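Local coordinates for BH2621 protein (Bacillus halodurans, PDB 2QML) that is uncharacterised but belongs to the GNAT acyltransferases and probably transfers fatty acyl groups to an amino group in siderophore biosynthesis, at residues Y84-V90 and D105-L111; L8-V13 and A129-K134. All blocks are in the same frame, centred on the assembly; numbering follows the deposited sequence.

Interaction 1 (Y84-V90 and D105-L111); sequences YWESYWV and DQGIHLL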
ATOM      1  N   TYR A  84       1.117  -4.594   5.793  1.00 20.23           N
ATOM      2  CA  TYR A  84       0.795  -3.308   6.391  1.00 20.53           C
ATOM      3  C   TYR A  84       0.621  -2.319   5.234  1.00 21.65           C
ATOM      4  O   TYR A  84       1.411  -2.325   4.283  1.00 20.56           O
ATOM      5  CB  TYR A  84       1.852  -2.895   7.432  1.00 22.73           C
ATOM      6  CG  TYR A  84       1.787  -1.460   7.920  1.00 23.25           C
ATOM      7  CD1 TYR A  84       0.917  -1.066   8.951  1.00 21.70           C
ATOM      8  CD2 TYR A  84       2.601  -0.487   7.366  1.00 23.97           C
ATOM      9  CE1 TYR A  84       0.878   0.242   9.411  1.00 22.79           C
ATOM     10  CE2 TYR A  84       2.572   0.795   7.834  1.00 20.27           C
ATOM     11  CZ  TYR A  84       1.682   1.155   8.835  1.00 20.52           C
ATOM     12  OH  TYR A  84       1.652   2.444   9.285  1.00 20.88           O
ATOM     13  N   TRP A  85      -0.362  -1.450   5.401  1.00 21.47           N
ATOM     14  CA  TRP A  85      -0.801  -0.546   4.371  1.00 21.15           C
ATOM     15  C   TRP A  85      -1.118   0.824   4.947  1.00 20.90           C
ATOM     16  O   TRP A  85      -1.731   0.952   6.022  1.00 20.86           O
ATOM     17  CB  TRP A  85      -2.069  -1.103   3.654  1.00 20.38           C
ATOM     18  CG  TRP A  85      -1.930  -2.513   3.217  1.00 19.23           C
ATOM     19  CD1 TRP A  85      -1.954  -3.637   4.022  1.00 23.52           C
ATOM     20  CD2 TRP A  85      -1.643  -2.967   1.903  1.00 18.12           C
ATOM     21  NE1 TRP A  85      -1.748  -4.708   3.294  1.00 21.81           N
ATOM     22  CE2 TRP A  85      -1.518  -4.379   1.989  1.00 20.30           C
ATOM     23  CE3 TRP A  85      -1.481  -2.344   0.661  1.00 22.39           C
ATOM     24  CZ2 TRP A  85      -1.251  -5.180   0.878  1.00 23.65           C
ATOM     25  CZ3 TRP A  85      -1.253  -3.136  -0.442  1.00 21.37           C
ATOM     26  CH2 TRP A  85      -1.130  -4.534  -0.324  1.00 23.07           C
ATOM     27  N   GLU A  86      -0.669   1.866   4.255  1.00 20.59           N
ATOM     28  CA  GLU A  86      -1.073   3.229   4.557  1.00 19.71           C
ATOM     29  C   GLU A  86      -1.760   3.734   3.280  1.00 21.98           C
ATOM     30  O   GLU A  86      -1.163   3.906   2.251  1.00 21.13           O
ATOM     31  CB  GLU A  86       0.102   4.097   4.978  1.00 21.47           C
ATOM     32  CG  GLU A  86       0.756   3.642   6.242  1.00 21.68           C
ATOM     33  CD  GLU A  86       2.027   4.408   6.595  1.00 22.21           C
ATOM     34  OE1 GLU A  86       2.479   5.266   5.789  1.00 25.56           O
ATOM     35  OE2 GLU A  86       2.584   4.136   7.698  1.00 23.62           O
ATOM     36  N   SER A  87      -3.036   3.982   3.395  1.00 22.54           N
ATOM     37  CA  SER A  87      -3.891   4.579   2.355  1.00 22.59           C
ATOM     38  C   SER A  87      -4.083   6.079   2.681  1.00 24.18           C
ATOM     39  O   SER A  87      -4.525   6.444   3.776  1.00 23.61           O
ATOM     40  CB  SER A  87      -5.208   3.835   2.309  1.00 24.45           C
ATOM     41  OG  SER A  87      -6.106   4.458   1.449  1.00 22.74           O
ATOM     42  N   TYR A  88      -3.795   6.987   1.735  1.00 22.14           N
ATOM     43  CA  TYR A  88      -3.851   8.410   2.039  1.00 25.69           C
ATOM     44  C   TYR A  88      -4.373   9.273   0.896  1.00 23.64           C
ATOM     45  O   TYR A  88      -4.447   8.822  -0.237  1.00 23.07           O
ATOM     46  CB  TYR A  88      -2.454   8.890   2.493  1.00 27.40           C
ATOM     47  CG  TYR A  88      -1.372   8.773   1.421  1.00 22.06           C
ATOM     48  CD1 TYR A  88      -1.134   9.823   0.566  1.00 22.07           C
ATOM     49  CD2 TYR A  88      -0.568   7.625   1.301  1.00 23.22           C
ATOM     50  CE1 TYR A  88      -0.159   9.722  -0.440  1.00 21.75           C
ATOM     51  CE2 TYR A  88       0.413   7.540   0.289  1.00 24.70           C
ATOM     52  CZ  TYR A  88       0.603   8.602  -0.536  1.00 25.12           C
ATOM     53  OH  TYR A  88       1.570   8.571  -1.547  1.00 26.71           O
ATOM     54  N   TRP A  89      -4.804  10.490   1.266  1.00 22.98           N
ATOM     55  CA  TRP A  89      -5.190  11.528   0.328  1.00 23.33           C
ATOM     56  C   TRP A  89      -3.956  12.297  -0.077  1.00 22.05           C
ATOM     57  O   TRP A  89      -3.185  12.793   0.766  1.00 23.92           O
ATOM     58  CB  TRP A  89      -6.187  12.509   0.942  1.00 25.76           C
ATOM     59  CG  TRP A  89      -7.502  11.883   1.304  1.00 26.33           C
ATOM     60  CD1 TRP A  89      -7.955  11.596   2.577  1.00 30.84           C
ATOM     61  CD2 TRP A  89      -8.541  11.447   0.411  1.00 26.98           C
ATOM     62  NE1 TRP A  89      -9.208  11.054   2.520  1.00 32.73           N
ATOM     63  CE2 TRP A  89      -9.593  10.947   1.208  1.00 28.04           C
ATOM     64  CE3 TRP A  89      -8.709  11.472  -0.978  1.00 24.23           C
ATOM     65  CZ2 TRP A  89     -10.756  10.439   0.655  1.00 32.33           C
ATOM     66  CZ3 TRP A  89      -9.865  10.986  -1.519  1.00 27.59           C
ATOM     67  CH2 TRP A  89     -10.890  10.484  -0.701  1.00 27.13           C
ATOM     68  N   VAL A  90      -3.750  12.403  -1.390  1.00 22.97           N
ATOM     69  CA  VAL A  90      -2.583  13.116  -1.902  1.00 22.55           C
ATOM     70  C   VAL A  90      -2.582  14.562  -1.399  1.00 22.94           C
ATOM     71  O   VAL A  90      -1.523  15.062  -0.990  1.00 23.70           O
ATOM     72  CB  VAL A  90      -2.512  13.099  -3.437  1.00 23.39           C
ATOM     73  CG1 VAL A  90      -1.474  14.149  -3.967  1.00 21.65           C
ATOM     74  CG2 VAL A  90      -2.165  11.698  -3.944  1.00 22.24           C
ATOM     75  N   ASP A 105      -7.197  12.677  -5.592  1.00 22.25           N
ATOM     76  CA  ASP A 105      -6.181  11.677  -5.830  1.00 21.79           C
ATOM     77  C   ASP A 105      -5.817  11.013  -4.511  1.00 19.62           C
ATOM     78  O   ASP A 105      -5.759  11.668  -3.488  1.00 22.71           O
ATOM     79  CB  ASP A 105      -4.910  12.299  -6.428  1.00 20.09           C
ATOM     80  CG  ASP A 105      -5.055  12.762  -7.877  1.00 21.24           C
ATOM     81  OD1 ASP A 105      -6.079  12.506  -8.525  1.00 24.22           O
ATOM     82  OD2 ASP A 105      -4.034  13.302  -8.373  1.00 21.05           O
ATOM     83  N   GLN A 106      -5.501   9.726  -4.566  1.00 20.32           N
ATOM     84  CA  GLN A 106      -5.102   8.979  -3.414  1.00 22.02           C
ATOM     85  C   GLN A 106      -3.722   8.366  -3.666  1.00 23.45           C
ATOM     86  O   GLN A 106      -3.235   8.289  -4.803  1.00 22.48           O
ATOM     87  CB  GLN A 106      -6.123   7.865  -3.082  1.00 22.17           C
ATOM     88  CG  GLN A 106      -7.529   8.345  -2.739  1.00 22.90           C
ATOM     89  CD  GLN A 106      -8.402   7.173  -2.452  1.00 23.67           C
ATOM     90  OE1 GLN A 106      -7.958   6.239  -1.835  1.00 22.58           O
ATOM     91  NE2 GLN A 106      -9.642   7.213  -2.871  1.00 22.14           N
ATOM     92  N   GLY A 107      -3.111   7.934  -2.578  1.00 22.11           N
ATOM     93  CA  GLY A 107      -1.847   7.228  -2.592  1.00 21.90           C
ATOM     94  C   GLY A 107      -1.826   6.002  -1.726  1.00 23.18           C
ATOM     95  O   GLY A 107      -2.753   5.765  -0.944  1.00 20.86           O
ATOM     96  N   ILE A 108      -0.787   5.188  -1.907  1.00 22.83           N
ATOM     97  CA  ILE A 108      -0.645   3.949  -1.179  1.00 22.95           C
ATOM     98  C   ILE A 108       0.797   3.666  -0.792  1.00 22.53           C
ATOM     99  O   ILE A 108       1.738   3.909  -1.587  1.00 21.66           O
ATOM    100  CB  ILE A 108      -1.234   2.755  -1.968  1.00 21.04           C
ATOM    101  CG1 ILE A 108      -1.377   1.504  -1.049  1.00 20.88           C
ATOM    102  CG2 ILE A 108      -0.470   2.491  -3.302  1.00 24.30           C
ATOM    103  CD1 ILE A 108      -2.433   1.672   0.082  1.00 27.00           C
ATOM    104  N   HIS A 109       0.984   3.277   0.458  1.00 21.57           N
ATOM    105  CA  HIS A 109       2.248   2.749   0.941  1.00 23.69           C
ATOM    106  C   HIS A 109       1.965   1.321   1.393  1.00 23.22           C
ATOM    107  O   HIS A 109       0.864   1.049   1.904  1.00 22.66           O
ATOM    108  CB  HIS A 109       2.861   3.515   2.094  1.00 21.63           C
ATOM    109  CG  HIS A 109       3.113   4.964   1.821  1.00 22.99           C
ATOM    110  ND1 HIS A 109       4.060   5.388   0.900  1.00 28.17           N
ATOM    111  CD2 HIS A 109       2.686   6.064   2.460  1.00 23.67           C
ATOM    112  CE1 HIS A 109       4.125   6.711   0.937  1.00 26.57           C
ATOM    113  NE2 HIS A 109       3.252   7.149   1.819  1.00 23.64           N
ATOM    114  N   LEU A 110       2.921   0.409   1.236  1.00 21.25           N
ATOM    115  CA  LEU A 110       2.697  -0.990   1.627  1.00 20.47           C
ATOM    116  C   LEU A 110       3.965  -1.745   1.929  1.00 20.30           C
ATOM    117  O   LEU A 110       5.061  -1.341   1.535  1.00 21.28           O
ATOM    118  CB  LEU A 110       1.953  -1.714   0.490  1.00 21.67           C
ATOM    119  CG  LEU A 110       2.676  -1.925  -0.851  1.00 24.12           C
ATOM    120  CD1 LEU A 110       3.496  -3.256  -0.842  1.00 27.80           C
ATOM    121  CD2 LEU A 110       1.779  -1.908  -2.082  1.00 27.96           C
ATOM    122  N   LEU A 111       3.813  -2.844   2.657  1.00 21.43           N
ATOM    123  CA  LEU A 111       4.883  -3.797   2.924  1.00 21.92           C
ATOM    124  C   LEU A 111       4.273  -5.148   3.261  1.00 21.91           C
ATOM    125  O   LEU A 111       3.153  -5.193   3.828  1.00 20.47           O
ATOM    126  CB  LEU A 111       5.779  -3.316   4.074  1.00 21.79           C
ATOM    127  CG  LEU A 111       5.238  -3.277   5.509  1.00 21.27           C
ATOM    128  CD1 LEU A 111       5.346  -4.622   6.297  1.00 20.50           C
ATOM    129  CD2 LEU A 111       5.951  -2.187   6.301  1.00 22.84           C
TER
HETATM  130  O   HOH W   1       2.630   6.320  -2.277  1.00 27.33           O
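Tyr88 lays its ring over Gly107 on the neighbouring antiparallel strand, and the fit is tight: Gly107 CA lies 3.7 Å from the centroid of the Tyr88 ring, a CH-pi contact only 19° off the normal. The ring reaches this place because CG of Tyr88 sits between its own backbone N and carbonyl carbon (chi1 64°), which swings the phenol across the strand pair; with no side chain on Gly107, nothing stands in its way. Further along this face of the sheet, CE2 of Tyr88 reaches 3.2 Å from His109 NE2, the two rings nearly parallel but slid apart so that they hardly overlap. Glu86 OE1 stands 3.4 Å from His109 CD2, with carboxylate and imidazole planes 83° apart, and Tyr84 OH donates to the anti lone pair of Glu86 OE2 at 2.5 Å. On the other face of the sheet, Trp85 receives Leu110 CB over its six-membered ring, 3.9 Å from that centroid, while Ile108 CD1 comes to the indole edge.

Between the two faces, paired backbone bonds join Tyr84 with Leu111, Glu86 with His109 and Tyr88 with Gly107, and Val90 N donates to Asp105 O. A water in the plane of the Tyr88 ring accepts from Tyr88 OH at 2.6 Å and donates to Ile108 O at 2.7 Å, tying the phenol to the partner strand.

The looser side lies at the partly exposed His109, Leu110 and Trp89. His109 ND1 and Leu110 N bind a glycerol, probably from the crystallisation liquor, and the Trp89 indole runs alongside Gln106.

In this central strand pair of the GNAT sheet, one buried carboxylate thus accepts a hydrogen bond from the Tyr84 phenol and lies beside an imidazole without their charged atoms touching.

Interaction 2 (L8-V13 and A129-K134); sequences LAPFEV and AIMQQK
With CG placed between the backbone N and the carbonyl carbon (chi1 62°), Phe11 sends its ring from the edge strand toward helix 129-134, where Gln133 meets it with CG anti to its own carbonyl carbon (chi1 -51°). In one of its two modelled conformers, that torsion sets Gln133 CG squarely over the aromatic face, 3.5 Å from the Phe11 centroid and just 4° off the ring normal; the bend at chi2 only redirects the amide beyond. It is therefore a methylene that makes this CH-pi contact. Farther along the ring, Phe11 CZ comes within 3.7 Å of Ile130 CA, and CE2 meets Ala129 CB.

Two aliphatic contacts lie to the sides of the phenyl group. Val13 CG2 touches Ala129 CB at 4.1 Å, one turn of helix before Gln133. Leu8, in the extended segment leading into the strand, wedges its branched end between two helix residues: CD2 stands 3.8 Å from Ile130 CG1 and 3.7 Å from Lys134 CG, the lysine chain crossing it at about a right angle. Beyond this methylene Lys134 bends twice, and its ammonium group is bound by Ser87, Gln106 and Gly107 of the central strands.

Phe11 also stacks on Phe24 of strand 20-26, to which its backbone is hydrogen-bonded, placing the phenyl group between the first strands of the sheet and the helix packed against that sheet. Leu8 is tied down through its backbone, N to Thr71 and O to His26.

No hydrogen bond crosses from 8-13 to 129-134. The contact consequently depends on apolar surface and shape, including the aliphatic parts of Gln133 and Lys134, and the ammonium group of Lys134 finds its partners away from 8-13.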
ATOM      1  N   LEU A   8     -10.559   4.652   4.906  1.00 23.97           N
ATOM      2  CA  LEU A   8     -10.785   3.515   4.054  1.00 23.56           C
ATOM      3  C   LEU A   8     -11.404   2.415   4.898  1.00 25.32           C
ATOM      4  O   LEU A   8     -10.877   2.048   5.936  1.00 24.60           O
ATOM      5  CB  LEU A   8      -9.468   3.052   3.446  1.00 23.58           C
ATOM      6  CG  LEU A   8      -9.531   1.872   2.446  1.00 23.33           C
ATOM      7  CD1 LEU A   8     -10.439   2.237   1.204  1.00 27.88           C
ATOM      8  CD2 LEU A   8      -8.183   1.413   1.946  1.00 25.71           C
ATOM      9  N   ALA A   9     -12.536   1.879   4.482  1.00 25.83           N
ATOM     10  CA  ALA A   9     -13.206   0.870   5.277  1.00 25.88           C
ATOM     11  C   ALA A   9     -12.552  -0.502   5.233  1.00 22.24           C
ATOM     12  O   ALA A   9     -12.018  -0.918   4.197  1.00 23.03           O
ATOM     13  CB  ALA A   9     -14.666   0.706   4.786  1.00 26.38           C
ATOM     14  N   PRO A  10     -12.702  -1.263   6.323  1.00 22.47           N
ATOM     15  CA  PRO A  10     -12.264  -2.660   6.297  1.00 23.24           C
ATOM     16  C   PRO A  10     -13.099  -3.485   5.314  1.00 22.43           C
ATOM     17  O   PRO A  10     -14.265  -3.130   5.028  1.00 24.49           O
ATOM     18  CB  PRO A  10     -12.509  -3.137   7.741  1.00 23.54           C
ATOM     19  CG  PRO A  10     -13.623  -2.351   8.179  1.00 25.84           C
ATOM     20  CD  PRO A  10     -13.371  -0.968   7.598  1.00 22.31           C
ATOM     21  N   PHE A  11     -12.484  -4.547   4.802  1.00 22.19           N
ATOM     22  CA  PHE A  11     -13.146  -5.387   3.828  1.00 20.56           C
ATOM     23  C   PHE A  11     -12.576  -6.781   3.819  1.00 21.61           C
ATOM     24  O   PHE A  11     -11.487  -7.015   4.310  1.00 22.61           O
ATOM     25  CB  PHE A  11     -13.094  -4.751   2.422  1.00 23.20           C
ATOM     26  CG  PHE A  11     -11.718  -4.565   1.873  1.00 21.84           C
ATOM     27  CD1 PHE A  11     -10.997  -3.417   2.128  1.00 21.36           C
ATOM     28  CD2 PHE A  11     -11.130  -5.571   1.110  1.00 23.62           C
ATOM     29  CE1 PHE A  11      -9.686  -3.258   1.566  1.00 22.94           C
ATOM     30  CE2 PHE A  11      -9.847  -5.409   0.580  1.00 25.78           C
ATOM     31  CZ  PHE A  11      -9.153  -4.296   0.812  1.00 23.46           C
ATOM     32  N   GLU A  12     -13.351  -7.712   3.308  1.00 20.04           N
ATOM     33  CA  GLU A  12     -12.940  -9.092   3.137  1.00 21.98           C
ATOM     34  C   GLU A  12     -13.443  -9.591   1.781  1.00 22.78           C
ATOM     35  O   GLU A  12     -14.635  -9.480   1.451  1.00 23.32           O
ATOM     36  CB  GLU A  12     -13.402  -9.985   4.274  1.00 23.35           C
ATOM     37  CG  GLU A  12     -13.085 -11.466   3.996  1.00 25.27           C
ATOM     38  CD  GLU A  12     -13.539 -12.412   5.056  1.00 29.13           C
ATOM     39  OE1 GLU A  12     -14.013 -11.966   6.130  1.00 29.91           O
ATOM     40  OE2 GLU A  12     -13.498 -13.642   4.761  1.00 32.09           O
ATOM     41  N   VAL A  13     -12.538 -10.160   0.993  1.00 21.08           N
ATOM     42  CA  VAL A  13     -12.897 -10.703  -0.322  1.00 23.29           C
ATOM     43  C   VAL A  13     -12.271 -12.066  -0.512  1.00 24.60           C
ATOM     44  O   VAL A  13     -11.275 -12.426   0.124  1.00 25.48           O
ATOM     45  CB  VAL A  13     -12.479  -9.778  -1.490  1.00 24.39           C
ATOM     46  CG1 VAL A  13     -13.172  -8.402  -1.344  1.00 26.34           C
ATOM     47  CG2 VAL A  13     -10.911  -9.644  -1.603  1.00 24.76           C
ATOM     48  N   ALA A 129      -6.845  -5.892  -4.581  1.00 21.23           N
ATOM     49  CA  ALA A 129      -8.034  -5.751  -3.711  1.00 22.08           C
ATOM     50  C   ALA A 129      -8.154  -4.374  -3.044  1.00 21.51           C
ATOM     51  O   ALA A 129      -9.220  -3.726  -3.068  1.00 20.85           O
ATOM     52  CB  ALA A 129      -8.078  -6.892  -2.634  1.00 22.20           C
ATOM     53  N   ILE A 130      -7.079  -3.915  -2.429  1.00 21.56           N
ATOM     54  CA  ILE A 130      -7.107  -2.628  -1.745  1.00 20.93           C
ATOM     55  C   ILE A 130      -7.243  -1.490  -2.756  1.00 22.01           C
ATOM     56  O   ILE A 130      -7.941  -0.515  -2.456  1.00 20.41           O
ATOM     57  CB  ILE A 130      -5.928  -2.470  -0.786  1.00 20.25           C
ATOM     58  CG1 ILE A 130      -6.194  -1.290   0.169  1.00 21.79           C
ATOM     59  CG2 ILE A 130      -4.571  -2.346  -1.545  1.00 21.98           C
ATOM     60  CD1 ILE A 130      -5.207  -1.095   1.334  1.00 24.59           C
HETATM   61  N   MSE A 131      -6.596  -1.589  -3.921  0.50 22.23           N
HETATM   62  CA  MSE A 131      -6.772  -0.564  -4.962  0.50 22.18           C
HETATM   63  C   MSE A 131      -8.233  -0.465  -5.386  0.50 22.28           C
HETATM   64  O   MSE A 131      -8.772   0.631  -5.514  0.50 20.63           O
HETATM   65  CB  MSE A 131      -5.913  -0.844  -6.180  0.50 22.54           C
HETATM   66  CG  MSE A 131      -4.445  -0.608  -5.924  0.50 23.24           C
HETATM   67 SE   MSE A 131      -3.393  -1.070  -7.495  0.37 26.41          SE
HETATM   68  CE  MSE A 131      -4.027   0.419  -8.620  0.50 22.80           C
ATOM     69  N   GLN A 132      -8.863  -1.608  -5.609  1.00 22.26           N
ATOM     70  CA  GLN A 132     -10.253  -1.638  -5.992  1.00 21.84           C
ATOM     71  C   GLN A 132     -11.116  -0.914  -4.948  1.00 21.64           C
ATOM     72  O   GLN A 132     -11.961  -0.087  -5.300  1.00 20.40           O
ATOM     73  CB  GLN A 132     -10.712  -3.097  -6.216  1.00 21.00           C
ATOM     74  CG  GLN A 132     -12.111  -3.233  -6.777  1.00 23.84           C
ATOM     75  CD  GLN A 132     -12.257  -2.580  -8.137  1.00 22.59           C
ATOM     76  OE1 GLN A 132     -12.224  -1.338  -8.295  1.00 23.09           O
ATOM     77  NE2 GLN A 132     -12.401  -3.421  -9.153  1.00 21.57           N
ATOM     78  N   GLN A 133     -10.875  -1.157  -3.672  0.50 19.83           N
ATOM     79  CA  GLN A 133     -11.708  -0.520  -2.645  0.50 21.45           C
ATOM     80  C   GLN A 133     -11.401   0.991  -2.475  0.50 20.34           C
ATOM     81  O   GLN A 133     -12.255   1.778  -2.119  0.50 21.44           O
ATOM     82  CB  GLN A 133     -11.625  -1.285  -1.312  0.50 23.26           C
ATOM     83  CG  GLN A 133     -11.876  -2.839  -1.380  0.50 18.38           C
ATOM     84  CD  GLN A 133     -12.816  -3.349  -2.538  0.50 15.54           C
ATOM     85  OE1 GLN A 133     -13.934  -2.821  -2.804  0.50 13.79           O
ATOM     86  NE2 GLN A 133     -12.347  -4.397  -3.184  0.50 19.71           N
ATOM     87  N   LYS A 134     -10.177   1.410  -2.749  1.00 19.13           N
ATOM     88  CA  LYS A 134      -9.843   2.819  -2.776  1.00 20.20           C
ATOM     89  C   LYS A 134     -10.506   3.514  -3.966  1.00 20.05           C
ATOM     90  O   LYS A 134     -10.986   4.640  -3.832  1.00 22.22           O
ATOM     91  CB  LYS A 134      -8.340   2.998  -2.813  1.00 21.32           C
ATOM     92  CG  LYS A 134      -7.623   2.705  -1.480  1.00 22.42           C
ATOM     93  CD  LYS A 134      -6.106   2.515  -1.590  1.00 20.73           C
ATOM     94  CE  LYS A 134      -5.387   3.726  -2.097  1.00 23.27           C
ATOM     95  NZ  LYS A 134      -5.513   4.869  -1.225  1.00 21.43           N
TER

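In the fold
Interaction 1 belongs to the buried middle of the mixed sheet, whereas interaction 2 is only partly buried and joins the chain's amino-terminal edge strand to helix 123-135. The first is built on regular backbone hydrogen bonds between adjacent strands, with polar and apolar side chains on both faces; the second is side-chain packing between sheet and helix. They meet on the Trp85 and Ser87 face of the sheet, where Lys134 is shared by the two contacts. Strand 106-112 precedes helix 123-135 in the chain, and the helix rests on the central strands, with Trp85 CZ3 packed 3.6 Å from Ile130 CG2, as well as on residues 8-13.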